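Local coordinates for FG41 Malonate Semialdehyde Decarboxylase (Coryneform bacterium, PDB 4LHP), which is a member of the tautomerase superfamily that assembles as a trimer, each chain folding into two beta-alpha-beta units sharing one sheet, at residues 18-23 / 91-97; 2-8 / 39-45; 68-74 / 103-109; 7-11 / 63-67. All coordinates share one frame. Residue numbers count along the deposited sequence, not the author numbering.

Contact 1. Residues 18-23 / 91-97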
loop_
_atom_site.group_PDB
_atom_site.type_symbol
_atom_site.label_atom_id
_atom_site.label_comp_id
_atom_site.label_asym_id
_atom_site.label_seq_id
_atom_site.Cartn_x
_atom_site.Cartn_y
_atom_site.Cartn_z
ATOM N N ALA A 18 -6.608 -11.384 16.641
ATOM C CA ALA A 18 -7.307 -12.598 16.226
ATOM C C ALA A 18 -7.650 -12.543 14.738
ATOM O O ALA A 18 -7.440 -13.512 14.008
ATOM C CB ALA A 18 -8.564 -12.798 17.056
ATOM N N ILE A 19 -8.184 -11.409 14.292
ATOM C CA ILE A 19 -8.406 -11.184 12.868
ATOM C C ILE A 19 -7.128 -11.508 12.100
ATOM O O ILE A 19 -7.155 -12.239 11.111
ATOM C CB ILE A 19 -8.819 -9.719 12.578
ATOM C CG1 ILE A 19 -10.236 -9.448 13.089
ATOM C CG2 ILE A 19 -8.746 -9.427 11.084
ATOM C CD1 ILE A 19 -10.640 -7.988 13.029
ATOM N N ALA A 20 -6.008 -10.970 12.573
ATOM C CA ALA A 20 -4.723 -11.164 11.911
ATOM C C ALA A 20 -4.322 -12.637 11.911
ATOM O O ALA A 20 -3.783 -13.141 10.927
ATOM C CB ALA A 20 -3.653 -10.319 12.588
ATOM N N ASP A 21 -4.591 -13.323 13.018
ATOM C CA ASP A 21 -4.268 -14.739 13.135
ATOM C C ASP A 21 -5.063 -15.558 12.125
ATOM O O ASP A 21 -4.538 -16.484 11.508
ATOM C CB ASP A 21 -4.564 -15.241 14.549
ATOM C CG ASP A 21 -3.570 -14.731 15.573
ATOM O OD1 ASP A 21 -2.383 -14.556 15.229
ATOM O OD2 ASP A 21 -3.975 -14.512 16.732
ATOM N N ALA A 22 -6.332 -15.206 11.959
ATOM C CA ALA A 22 -7.227 -15.957 11.092
ATOM C C ALA A 22 -6.842 -15.794 9.627
ATOM O O ALA A 22 -6.918 -16.744 8.846
ATOM C CB ALA A 22 -8.661 -15.515 11.314
ATOM N N VAL A 23 -6.437 -14.588 9.249
ATOM C CA VAL A 23 -6.050 -14.332 7.870
ATOM C C VAL A 23 -4.779 -15.106 7.538
ATOM O O VAL A 23 -4.690 -15.735 6.486
ATOM C CB VAL A 23 -5.854 -12.831 7.596
ATOM C CG1 VAL A 23 -5.319 -12.611 6.188
ATOM C CG2 VAL A 23 -7.170 -12.089 7.780
ATOM N N SER A 91 -13.223 -17.706 7.955
ATOM C CA SER A 91 -12.474 -17.797 9.207
ATOM C C SER A 91 -12.726 -16.585 10.102
ATOM O O SER A 91 -12.527 -16.646 11.317
ATOM C CB SER A 91 -10.970 -17.946 8.938
ATOM O OG SER A 91 -10.337 -16.704 8.669
ATOM N N LEU A 92 -13.156 -15.485 9.494
ATOM C CA LEU A 92 -13.386 -14.245 10.222
ATOM C C LEU A 92 -14.767 -14.198 10.881
ATOM O O LEU A 92 -14.979 -13.447 11.833
ATOM C CB LEU A 92 -13.236 -13.044 9.284
ATOM C CG LEU A 92 -11.840 -12.668 8.777
ATOM C CD1 LEU A 92 -11.916 -11.352 8.010
ATOM C CD2 LEU A 92 -10.835 -12.566 9.911
ATOM N N ALA A 93 -15.706 -14.989 10.370
ATOM C CA ALA A 93 -17.080 -14.961 10.868
ATOM C C ALA A 93 -17.172 -15.244 12.373
ATOM O O ALA A 93 -17.704 -14.427 13.127
ATOM C CB ALA A 93 -17.948 -15.939 10.083
ATOM N N PRO A 94 -16.657 -16.401 12.819
ATOM C CA PRO A 94 -16.725 -16.732 14.247
ATOM C C PRO A 94 -15.980 -15.727 15.119
ATOM O O PRO A 94 -16.276 -15.597 16.308
ATOM C CB PRO A 94 -16.044 -18.103 14.321
ATOM C CG PRO A 94 -15.186 -18.168 13.109
ATOM C CD PRO A 94 -15.952 -17.443 12.054
ATOM N N ILE A 95 -15.019 -15.027 14.526
ATOM C CA ILE A 95 -14.205 -14.060 15.251
ATOM C C ILE A 95 -14.960 -12.756 15.498
ATOM O O ILE A 95 -14.603 -11.986 16.390
ATOM C CB ILE A 95 -12.894 -13.776 14.492
ATOM C CG1 ILE A 95 -11.864 -14.856 14.824
ATOM C CG2 ILE A 95 -12.338 -12.404 14.847
ATOM C CD1 ILE A 95 -10.661 -14.851 13.922
ATOM N N GLY A 96 -16.005 -12.515 14.713
ATOM C CA GLY A 96 -16.834 -11.337 14.894
ATOM C C GLY A 96 -16.791 -10.363 13.732
ATOM O O GLY A 96 -17.039 -9.169 13.906
ATOM N N VAL A 97 -16.473 -10.864 12.542
ATOM C CA VAL A 97 -16.489 -10.038 11.341
ATOM C C VAL A 97 -17.497 -10.594 10.346
ATOM O O VAL A 97 -17.291 -11.665 9.775
ATOM C CB VAL A 97 -15.110 -9.987 10.664
ATOM C CG1 VAL A 97 -15.146 -9.070 9.450
ATOM C CG2 VAL A 97 -14.044 -9.531 11.651
#
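Where two helices lie on the same sheet, the size and conformation of the side chains between them shape how they meet, and here one helix offers two small alanines beside Ile19. Ala18 and Ala22, one turn apart on helix 13-31, both direct their CA-to-CB bonds at residues 91-97, and Ile95 fills the room they leave. With chi1 m and chi2 t its side chain is extended, so that Ile95 CD1 lies 3.4 Å from Ala22 CB and 3.5 Å from Ala18 O. Leu92 and Ile19 start out sideways, yet the same mt rotamers bring Leu92 CD2 to 3.9 Å from Ile19 CG2 and Ile19 CD1 to 4.0 Å from Val97 CG2. Ser91, in the p rotamer, sets OG 3.3 Å from Ala22 CB, while its hydroxyl bonds to Ile88 O within its own helix; no hydrogen bond crosses the interface. A Schellman motif ends helix 78-92: Val97 N bonds Leu92 O at 3.1 Å and Gly96 N bonds Ala93 O at 3.0 Å, with Gly96 at positive phi as C-prime residue. Helix 13-31 thus meets the end of helix 78-92 above the sheet, Ile19 resting on Leu7 of strand 2-8 and Leu92 on Val102 of strand 102-109.

Contact 2. Residues 2-8 / 39-45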
loop_
_atom_site.group_PDB
_atom_site.type_symbol
_atom_site.label_atom_id
_atom_site.label_comp_id
_atom_site.label_asym_id
_atom_site.label_seq_id
_atom_site.Cartn_x
_atom_site.Cartn_y
_atom_site.Cartn_z
ATOM N N LEU A 2 3.057 -10.028 1.886
ATOM C CA LEU A 2 2.899 -8.980 2.886
ATOM C C LEU A 2 1.435 -8.567 2.937
ATOM O O LEU A 2 0.859 -8.168 1.927
ATOM C CB LEU A 2 3.778 -7.774 2.556
ATOM C CG LEU A 2 3.579 -6.538 3.439
ATOM C CD1 LEU A 2 3.990 -6.809 4.877
ATOM C CD2 LEU A 2 4.348 -5.353 2.876
ATOM N N ILE A 3 0.832 -8.674 4.117
ATOM C CA ILE A 3 -0.583 -8.367 4.281
ATOM C C ILE A 3 -0.775 -7.042 5.010
ATOM O O ILE A 3 -0.358 -6.893 6.157
ATOM C CB ILE A 3 -1.302 -9.453 5.103
ATOM C CG1 ILE A 3 -0.857 -10.854 4.669
ATOM C CG2 ILE A 3 -2.811 -9.294 4.989
ATOM C CD1 ILE A 3 -1.094 -11.157 3.208
ATOM N N ARG A 4 -1.406 -6.081 4.345
ATOM C CA ARG A 4 -1.815 -4.852 5.014
ATOM C C ARG A 4 -3.267 -4.976 5.455
ATOM O O ARG A 4 -4.175 -5.017 4.625
ATOM C CB ARG A 4 -1.651 -3.639 4.094
ATOM C CG ARG A 4 -0.236 -3.435 3.592
ATOM C CD ARG A 4 -0.059 -2.075 2.937
ATOM N NE ARG A 4 1.350 -1.783 2.679
ATOM C CZ ARG A 4 2.144 -1.091 3.495
ATOM N NH1 ARG A 4 1.684 -0.593 4.631
ATOM N NH2 ARG A 4 3.412 -0.885 3.176
ATOM N N ILE A 5 -3.481 -5.043 6.764
ATOM C CA ILE A 5 -4.829 -5.133 7.311
ATOM C C ILE A 5 -5.236 -3.806 7.934
ATOM O O ILE A 5 -4.705 -3.408 8.970
ATOM C CB ILE A 5 -4.937 -6.226 8.385
ATOM C CG1 ILE A 5 -4.408 -7.555 7.842
ATOM C CG2 ILE A 5 -6.384 -6.366 8.850
ATOM C CD1 ILE A 5 -4.306 -8.644 8.887
ATOM N N ASP A 6 -6.177 -3.122 7.293
ATOM C CA ASP A 6 -6.708 -1.874 7.824
ATOM C C ASP A 6 -8.123 -2.085 8.345
ATOM O O ASP A 6 -9.024 -2.473 7.600
ATOM C CB ASP A 6 -6.694 -0.780 6.754
ATOM C CG ASP A 6 -5.292 -0.282 6.444
ATOM O OD1 ASP A 6 -4.911 0.789 6.961
ATOM O OD2 ASP A 6 -4.570 -0.962 5.684
ATOM N N LEU A 7 -8.307 -1.829 9.635
ATOM C CA LEU A 7 -9.597 -2.015 10.279
ATOM C C LEU A 7 -9.872 -0.816 11.180
ATOM O O LEU A 7 -9.233 0.224 11.031
ATOM C CB LEU A 7 -9.621 -3.339 11.047
ATOM C CG LEU A 7 -8.329 -3.726 11.768
ATOM C CD1 LEU A 7 -7.988 -2.711 12.842
ATOM C CD2 LEU A 7 -8.445 -5.122 12.359
ATOM N N THR A 8 -10.817 -0.947 12.105
ATOM C CA THR A 8 -11.262 0.202 12.882
ATOM C C THR A 8 -11.014 0.057 14.383
ATOM O O THR A 8 -10.987 -1.050 14.918
ATOM C CB THR A 8 -12.747 0.471 12.634
ATOM O OG1 THR A 8 -13.500 -0.715 12.910
ATOM C CG2 THR A 8 -12.968 0.876 11.184
ATOM N N PHE A 39 3.801 -11.930 7.480
ATOM C CA PHE A 39 4.217 -10.544 7.371
ATOM C C PHE A 39 2.988 -9.670 7.224
ATOM O O PHE A 39 2.334 -9.659 6.182
ATOM C CB PHE A 39 5.180 -10.384 6.202
ATOM C CG PHE A 39 6.408 -11.224 6.343
ATOM C CD1 PHE A 39 6.498 -12.462 5.732
ATOM C CD2 PHE A 39 7.459 -10.797 7.133
ATOM C CE1 PHE A 39 7.625 -13.242 5.886
ATOM C CE2 PHE A 39 8.583 -11.570 7.291
ATOM C CZ PHE A 39 8.668 -12.796 6.669
ATOM N N GLN A 40 2.682 -8.944 8.293
ATOM C CA GLN A 40 1.414 -8.243 8.410
ATOM C C GLN A 40 1.600 -6.877 9.046
ATOM O O GLN A 40 2.399 -6.714 9.966
ATOM C CB GLN A 40 0.449 -9.057 9.273
ATOM C CG GLN A 40 0.157 -10.450 8.748
ATOM C CD GLN A 40 -0.876 -11.175 9.592
ATOM O OE1 GLN A 40 -0.845 -11.109 10.820
ATOM N NE2 GLN A 40 -1.801 -11.866 8.935
ATOM N N ILE A 41 0.853 -5.898 8.549
ATOM C CA ILE A 41 0.809 -4.583 9.168
ATOM C C ILE A 41 -0.629 -4.254 9.531
ATOM O O ILE A 41 -1.497 -4.187 8.661
ATOM C CB ILE A 41 1.356 -3.490 8.237
ATOM C CG1 ILE A 41 2.808 -3.793 7.865
ATOM C CG2 ILE A 41 1.252 -2.126 8.910
ATOM C CD1 ILE A 41 3.359 -2.908 6.770
ATOM N N LEU A 42 -0.875 -4.060 10.821
ATOM C CA LEU A 42 -2.208 -3.730 11.305
ATOM C C LEU A 42 -2.334 -2.242 11.577
ATOM O O LEU A 42 -1.611 -1.686 12.402
ATOM C CB LEU A 42 -2.525 -4.507 12.580
ATOM C CG LEU A 42 -3.112 -5.898 12.357
ATOM C CD1 LEU A 42 -2.261 -6.674 11.369
ATOM C CD2 LEU A 42 -3.224 -6.641 13.676
ATOM N N THR A 43 -3.260 -1.603 10.875
ATOM C CA THR A 43 -3.554 -0.201 11.106
ATOM C C THR A 43 -5.006 -0.058 11.536
ATOM O O THR A 43 -5.923 -0.317 10.758
ATOM C CB THR A 43 -3.322 0.646 9.844
ATOM O OG1 THR A 43 -2.035 0.350 9.288
ATOM C CG2 THR A 43 -3.398 2.126 10.182
ATOM N N ALA A 44 -5.211 0.339 12.786
ATOM C CA ALA A 44 -6.552 0.577 13.299
ATOM C C ALA A 44 -6.923 2.040 13.098
ATOM O O ALA A 44 -6.183 2.940 13.498
ATOM C CB ALA A 44 -6.633 0.201 14.766
ATOM N N HIS A 45 -8.071 2.267 12.469
ATOM C CA HIS A 45 -8.515 3.613 12.143
ATOM C C HIS A 45 -9.783 3.972 12.893
ATOM O O HIS A 45 -10.546 3.101 13.301
ATOM C CB HIS A 45 -8.820 3.725 10.649
ATOM C CG HIS A 45 -7.654 3.427 9.762
ATOM N ND1 HIS A 45 -7.017 4.397 9.023
ATOM C CD2 HIS A 45 -7.020 2.264 9.482
ATOM C CE1 HIS A 45 -6.035 3.848 8.330
ATOM N NE2 HIS A 45 -6.017 2.553 8.594
HETATM O O HOH W 1 -2.159 -1.474 7.703
#
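Ile5 and Leu42 form the apolar centre of this parallel strand pair, their CD1 atoms 3.8 Å apart, on the sheet face that helix 13-31 covers. The pair is the product of a beta-alpha-beta crossover: strand 2-8, helix 13-31 and strand 39-45 make the first such unit of the tautomerase fold. Leu7 CD1 against Ala44 CB, at 3.7 Å, extends the same face, and Leu7 also touches Ile19 of the helix. Between the two faces runs the regular parallel ladder, in which the odd residues of strand 2-8 bond to neighbours on both sides of their partners: Ile5 N to Ile41 O at 2.9 Å, then Thr43 N to Ile5 O at 3.0 Å. The axes are twisted by 26° and approach to 4.3 Å.

The face bearing Arg4, Asp6, Ile41, Thr43 and His45 is more polar and looks toward the other subunits. Arg4 lays its guanidinium over Ile41, with Arg4 NH1 3.6 Å from Ile41 CD1. Outside this strand pair, Arg4 forms an intersubunit salt bridge with Asp6 of the second subunit, and Asp6 receives the equivalent bridge from Arg4 of the third. A water lies within hydrogen-bonding distance of Ile41 O (3.0 Å) and Asp6 OD2 (3.2 Å), though it has too few protons for every acceptor near it, and is 2.4 Å from Thr43 OG1. Toward the C-terminal ends of the strands, His45 NE2 donates a short hydrogen bond to Asp6 OD1, 2.6 Å long.

Contact 3. Residues 68-74 / 103-109. With PO4 (phosphate ion), chain M.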
loop_
_atom_site.group_PDB
_atom_site.type_symbol
_atom_site.label_atom_id
_atom_site.label_comp_id
_atom_site.label_asym_id
_atom_site.label_seq_id
_atom_site.Cartn_x
_atom_site.Cartn_y
_atom_site.Cartn_z
ATOM N N ILE A 68 -8.401 -6.082 3.658
ATOM C CA ILE A 68 -7.205 -6.912 3.564
ATOM C C ILE A 68 -6.550 -6.731 2.205
ATOM O O ILE A 68 -7.119 -7.108 1.183
ATOM C CB ILE A 68 -7.546 -8.409 3.724
ATOM C CG1 ILE A 68 -8.417 -8.635 4.961
ATOM C CG2 ILE A 68 -6.268 -9.248 3.788
ATOM C CD1 ILE A 68 -7.780 -8.156 6.237
ATOM N N HIS A 69 -5.355 -6.155 2.194
ATOM C CA HIS A 69 -4.617 -5.969 0.951
ATOM C C HIS A 69 -3.444 -6.939 0.921
ATOM O O HIS A 69 -2.469 -6.776 1.652
ATOM C CB HIS A 69 -4.132 -4.524 0.819
ATOM C CG HIS A 69 -3.830 -4.117 -0.591
ATOM N ND1 HIS A 69 -3.835 -2.802 -1.006
ATOM C CD2 HIS A 69 -3.514 -4.853 -1.682
ATOM C CE1 HIS A 69 -3.537 -2.747 -2.292
ATOM N NE2 HIS A 69 -3.336 -3.978 -2.725
ATOM N N VAL A 70 -3.557 -7.960 0.079
ATOM C CA VAL A 70 -2.552 -9.008 -0.003
ATOM C C VAL A 70 -1.528 -8.693 -1.084
ATOM O O VAL A 70 -1.876 -8.508 -2.251
ATOM C CB VAL A 70 -3.199 -10.373 -0.299
ATOM C CG1 VAL A 70 -2.135 -11.433 -0.546
ATOM C CG2 VAL A 70 -4.110 -10.783 0.850
ATOM N N PHE A 71 -0.264 -8.616 -0.682
ATOM C CA PHE A 71 0.834 -8.411 -1.618
ATOM C C PHE A 71 1.623 -9.708 -1.738
ATOM O O PHE A 71 2.331 -10.099 -0.814
ATOM C CB PHE A 71 1.733 -7.269 -1.144
ATOM C CG PHE A 71 1.078 -5.917 -1.213
ATOM C CD1 PHE A 71 0.328 -5.437 -0.151
ATOM C CD2 PHE A 71 1.208 -5.128 -2.345
ATOM C CE1 PHE A 71 -0.278 -4.193 -0.216
ATOM C CE2 PHE A 71 0.606 -3.884 -2.415
ATOM C CZ PHE A 71 -0.138 -3.417 -1.349
ATOM N N THR A 72 1.499 -10.372 -2.883
ATOM C CA THR A 72 2.019 -11.724 -3.040
ATOM C C THR A 72 2.612 -11.938 -4.430
ATOM O O THR A 72 2.337 -11.178 -5.359
ATOM C CB THR A 72 0.902 -12.759 -2.818
ATOM O OG1 THR A 72 1.471 -14.056 -2.604
ATOM C CG2 THR A 72 -0.035 -12.802 -4.016
ATOM N N GLN A 73 3.418 -12.985 -4.572
ATOM C CA GLN A 73 4.038 -13.294 -5.855
ATOM C C GLN A 73 2.983 -13.653 -6.896
ATOM O O GLN A 73 1.983 -14.299 -6.585
ATOM C CB GLN A 73 5.017 -14.463 -5.721
ATOM C CG GLN A 73 6.078 -14.296 -4.650
ATOM C CD GLN A 73 7.055 -15.454 -4.632
ATOM O OE1 GLN A 73 7.649 -15.790 -5.655
ATOM N NE2 GLN A 73 7.216 -16.079 -3.474
ATOM N N ALA A 74 3.212 -13.228 -8.135
ATOM C CA ALA A 74 2.374 -13.646 -9.250
ATOM C C ALA A 74 2.469 -15.157 -9.402
ATOM O O ALA A 74 3.440 -15.771 -8.959
ATOM C CB ALA A 74 2.825 -12.964 -10.531
ATOM N N PHE A 103 -13.347 -6.821 2.928
ATOM C CA PHE A 103 -12.966 -6.394 1.591
ATOM C C PHE A 103 -11.516 -6.800 1.374
ATOM O O PHE A 103 -10.644 -6.456 2.172
ATOM C CB PHE A 103 -13.138 -4.881 1.444
ATOM C CG PHE A 103 -12.743 -4.352 0.094
ATOM C CD1 PHE A 103 -13.701 -4.118 -0.880
ATOM C CD2 PHE A 103 -11.416 -4.084 -0.200
ATOM C CE1 PHE A 103 -13.343 -3.626 -2.122
ATOM C CE2 PHE A 103 -11.051 -3.593 -1.441
ATOM C CZ PHE A 103 -12.017 -3.367 -2.403
ATOM N N ILE A 104 -11.262 -7.544 0.302
ATOM C CA ILE A 104 -9.937 -8.102 0.062
ATOM C C ILE A 104 -9.420 -7.722 -1.320
ATOM O O ILE A 104 -10.143 -7.817 -2.311
ATOM C CB ILE A 104 -9.948 -9.640 0.183
ATOM C CG1 ILE A 104 -10.577 -10.065 1.513
ATOM C CG2 ILE A 104 -8.535 -10.193 0.054
ATOM C CD1 ILE A 104 -10.743 -11.559 1.663
ATOM N N ALA A 105 -8.163 -7.294 -1.378
ATOM C CA ALA A 105 -7.531 -6.940 -2.643
ATOM C C ALA A 105 -6.179 -7.629 -2.768
ATOM O O ALA A 105 -5.465 -7.789 -1.781
ATOM C CB ALA A 105 -7.360 -5.436 -2.742
ATOM N N ILE A 106 -5.834 -8.035 -3.986
ATOM C CA ILE A 106 -4.553 -8.679 -4.248
ATOM C C ILE A 106 -3.732 -7.855 -5.236
ATOM O O ILE A 106 -4.237 -7.429 -6.272
ATOM C CB ILE A 106 -4.742 -10.105 -4.807
ATOM C CG1 ILE A 106 -5.527 -10.965 -3.810
ATOM C CG2 ILE A 106 -3.392 -10.739 -5.118
ATOM C CD1 ILE A 106 -5.537 -12.447 -4.139
ATOM N N THR A 107 -2.465 -7.630 -4.903
ATOM C CA THR A 107 -1.551 -6.900 -5.774
ATOM C C THR A 107 -0.266 -7.709 -5.919
ATOM O O THR A 107 0.335 -8.115 -4.926
ATOM C CB THR A 107 -1.234 -5.500 -5.215
ATOM O OG1 THR A 107 -2.438 -4.726 -5.143
ATOM C CG2 THR A 107 -0.228 -4.780 -6.102
ATOM N N GLU A 108 0.156 -7.936 -7.159
ATOM C CA GLU A 108 1.193 -8.926 -7.439
ATOM C C GLU A 108 2.565 -8.340 -7.768
ATOM O O GLU A 108 2.689 -7.180 -8.165
ATOM C CB GLU A 108 0.737 -9.838 -8.582
ATOM C CG GLU A 108 -0.440 -10.730 -8.216
ATOM C CD GLU A 108 -0.879 -11.627 -9.355
ATOM O OE1 GLU A 108 -0.818 -11.186 -10.523
ATOM O OE2 GLU A 108 -1.282 -12.779 -9.081
ATOM N N ASN A 109 3.594 -9.164 -7.583
ATOM C CA ASN A 109 4.954 -8.826 -7.983
ATOM C C ASN A 109 5.756 -10.099 -8.250
ATOM O O ASN A 109 5.182 -11.180 -8.358
ATOM C CB ASN A 109 5.637 -7.957 -6.923
ATOM C CG ASN A 109 5.772 -8.656 -5.582
ATOM O OD1 ASN A 109 5.494 -9.848 -5.451
ATOM N ND2 ASN A 109 6.208 -7.909 -4.575
HETATM P P PO4 M . 4.306 -15.300 -1.321
HETATM O O1 PO4 M . 5.228 -15.718 -0.198
HETATM O O2 PO4 M . 2.870 -15.395 -0.858
HETATM O O3 PO4 M . 4.611 -13.874 -1.720
HETATM O O4 PO4 M . 4.508 -16.221 -2.501
HETATM O O HOH W 2 -0.534 -14.835 -7.518
#
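Strands 66-73 and 102-109 run side by side in parallel as the two strands of the second beta-alpha-beta unit, joined through helix 78-92. The axes of residues 68-73 and 103-109 come within 4.6 Å at 20°, and the ladder opens tightly, with Ile68 N to Phe103 O at 2.7 Å and Ala105 N to Ile68 O at 2.8 Å. Toward the other end it loosens: Thr72 N to Thr107 O and Asn109 N to Thr72 O are both 3.3 Å, before Ala74 N closes on Asn109 O at 2.9 Å.

The two faces differ in character. Ile68, Ile104, Val70 and Ile106 make an apolar surface, on which Ile104 and Ile106 meet Phe85 of the helix. On the other face His69 NE2 and Thr107 OG1 share a hydrogen bond of 2.7 Å, and Ala105 CB sits over the imidazole in a CH-pi contact, 4.3 Å from its centroid. That ring also meets Phe71 of the third subunit edge-to-face. Ile104 and Ala105 pair antiparallel with a strand of that subunit, so the sheet continues across the interface.

At the strand end a phosphate ion, probably from the crystallisation liquor, accepts hydrogen bonds from Thr72 OG1 to O2 at 2.6 Å and from Gln73 N to O3 at 3.2 Å. The chemistry therefore divides three ways: mainly hydrocarbon toward helix 78-92, with Glu108 paired to its Lys81 at the margin, mixed polar and aromatic groups toward the neighbouring subunits, and anion-holding donors at the end.

Contact 4. Residues 7-11 / 63-67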
loop_
_atom_site.group_PDB
_atom_site.type_symbol
_atom_site.label_atom_id
_atom_site.label_comp_id
_atom_site.label_asym_id
_atom_site.label_seq_id
_atom_site.Cartn_x
_atom_site.Cartn_y
_atom_site.Cartn_z
ATOM N N LEU A 7 -8.307 -1.829 9.635
ATOM C CA LEU A 7 -9.597 -2.015 10.279
ATOM C C LEU A 7 -9.872 -0.816 11.180
ATOM O O LEU A 7 -9.233 0.224 11.031
ATOM C CB LEU A 7 -9.621 -3.339 11.047
ATOM C CG LEU A 7 -8.329 -3.726 11.768
ATOM C CD1 LEU A 7 -7.988 -2.711 12.842
ATOM C CD2 LEU A 7 -8.445 -5.122 12.359
ATOM N N THR A 8 -10.817 -0.947 12.105
ATOM C CA THR A 8 -11.262 0.202 12.882
ATOM C C THR A 8 -11.014 0.057 14.383
ATOM O O THR A 8 -10.987 -1.050 14.918
ATOM C CB THR A 8 -12.747 0.471 12.634
ATOM O OG1 THR A 8 -13.500 -0.715 12.910
ATOM C CG2 THR A 8 -12.968 0.876 11.184
ATOM N N SER A 9 -10.853 1.194 15.053
ATOM C CA SER A 9 -10.420 1.225 16.447
ATOM C C SER A 9 -11.468 0.727 17.443
ATOM O O SER A 9 -11.137 0.427 18.590
ATOM C CB SER A 9 -9.966 2.639 16.831
ATOM O OG SER A 9 -10.929 3.616 16.476
ATOM N N ASP A 10 -12.724 0.639 17.014
ATOM C CA ASP A 10 -13.782 0.124 17.882
ATOM C C ASP A 10 -13.596 -1.367 18.163
ATOM O O ASP A 10 -14.160 -1.895 19.120
ATOM C CB ASP A 10 -15.160 0.373 17.268
ATOM C CG ASP A 10 -15.295 -0.211 15.879
ATOM O OD1 ASP A 10 -14.668 0.332 14.945
ATOM O OD2 ASP A 10 -16.032 -1.205 15.722
ATOM N N ARG A 11 -12.814 -2.042 17.327
ATOM C CA ARG A 11 -12.515 -3.453 17.543
ATOM C C ARG A 11 -11.409 -3.594 18.581
ATOM O O ARG A 11 -10.427 -2.853 18.559
ATOM C CB ARG A 11 -12.106 -4.132 16.233
ATOM C CG ARG A 11 -13.231 -4.220 15.213
ATOM C CD ARG A 11 -12.868 -5.129 14.048
ATOM N NE ARG A 11 -13.930 -5.182 13.046
ATOM C CZ ARG A 11 -14.968 -6.015 13.082
ATOM N NH1 ARG A 11 -15.108 -6.885 14.074
ATOM N NH2 ARG A 11 -15.875 -5.975 12.119
ATOM N N PRO A 63 -19.966 0.028 10.277
ATOM C CA PRO A 63 -18.803 0.918 10.245
ATOM C C PRO A 63 -17.502 0.156 10.480
ATOM O O PRO A 63 -16.436 0.624 10.083
ATOM C CB PRO A 63 -19.069 1.887 11.402
ATOM C CG PRO A 63 -20.551 1.819 11.630
ATOM C CD PRO A 63 -20.924 0.403 11.330
ATOM N N SER A 64 -17.592 -1.007 11.116
ATOM C CA SER A 64 -16.403 -1.769 11.478
ATOM C C SER A 64 -15.872 -2.590 10.301
ATOM O O SER A 64 -15.870 -3.819 10.331
ATOM C CB SER A 64 -16.692 -2.674 12.679
ATOM O OG SER A 64 -17.341 -1.956 13.718
ATOM N N VAL A 65 -15.410 -1.886 9.273
ATOM C CA VAL A 65 -14.902 -2.510 8.057
ATOM C C VAL A 65 -13.508 -3.090 8.281
ATOM O O VAL A 65 -12.730 -2.566 9.074
ATOM C CB VAL A 65 -14.857 -1.472 6.914
ATOM C CG1 VAL A 65 -14.094 -1.994 5.704
ATOM C CG2 VAL A 65 -16.273 -1.067 6.522
ATOM N N VAL A 66 -13.211 -4.190 7.592
ATOM C CA VAL A 66 -11.881 -4.785 7.613
ATOM C C VAL A 66 -11.394 -4.990 6.182
ATOM O O VAL A 66 -11.950 -5.790 5.432
ATOM C CB VAL A 66 -11.872 -6.130 8.358
ATOM C CG1 VAL A 66 -10.508 -6.801 8.238
ATOM C CG2 VAL A 66 -12.258 -5.924 9.817
ATOM N N ILE A 67 -10.351 -4.252 5.816
ATOM C CA ILE A 67 -9.810 -4.288 4.463
ATOM C C ILE A 67 -8.472 -5.015 4.449
ATOM O O ILE A 67 -7.534 -4.624 5.143
ATOM C CB ILE A 67 -9.646 -2.861 3.901
ATOM C CG1 ILE A 67 -11.026 -2.239 3.674
ATOM C CG2 ILE A 67 -8.854 -2.877 2.602
ATOM C CD1 ILE A 67 -10.995 -0.787 3.272
HETATM O O HOH W 3 -13.058 -3.068 11.628
#
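A type I beta turn, Thr8 to Arg11, leads out of strand 2-8 and packs on the loop that enters strand 66-73, closing one end of the sheet's inner strand pair through side-chain, backbone and water contacts. Inside the turn Thr8 OG1 bonds to Asp10 OD1 at 2.6 Å, which leaves the other carboxylate oxygen, OD2, to accept a 2.5 Å hydrogen bond from Ser64 OG. Ser64 is the centre of an inverse gamma turn, and Arg11 NH2 donates a 2.8 Å hydrogen bond to Ser64 O. A water completes the link, bonding to Thr8 OG1 at 2.7 Å, Arg11 NE at 2.7 Å and Val65 O at 2.6 Å. Further in, Leu7 CB touches Val66 CG2 at 3.9 Å, where Ile19 of helix 13-31 also packs. Arg11 NH1 reaches on to Gly96 O, tying in the turn after helix 78-92. This polar network ties together the loops at one end of the antiparallel inner pair, strands 2-8 and 66-73, where the two beta-alpha-beta units of the tautomerase fold meet.

Overall arrangement
From the N terminus, strand 2-8 begins both contact 2 and contact 4, which share Leu7 and Thr8. Contact 2 closes first, around helix 13-31, and completes one beta-alpha-beta unit; contact 4 starts from the same stretch and closes a longer loop, bringing in the start of strand 66-73. Contact 3 opens only afterwards and closes around helix 78-92, completing the second unit. Contact 1 crosses the other three, because it joins the helix of one unit to the end of the helix of the other. The sheet is continuous through Leu2 N to Phe71 O and Arg4 O to His69 N, so contacts 2 and 3 flank its antiparallel middle while contact 1 ties the helices above it.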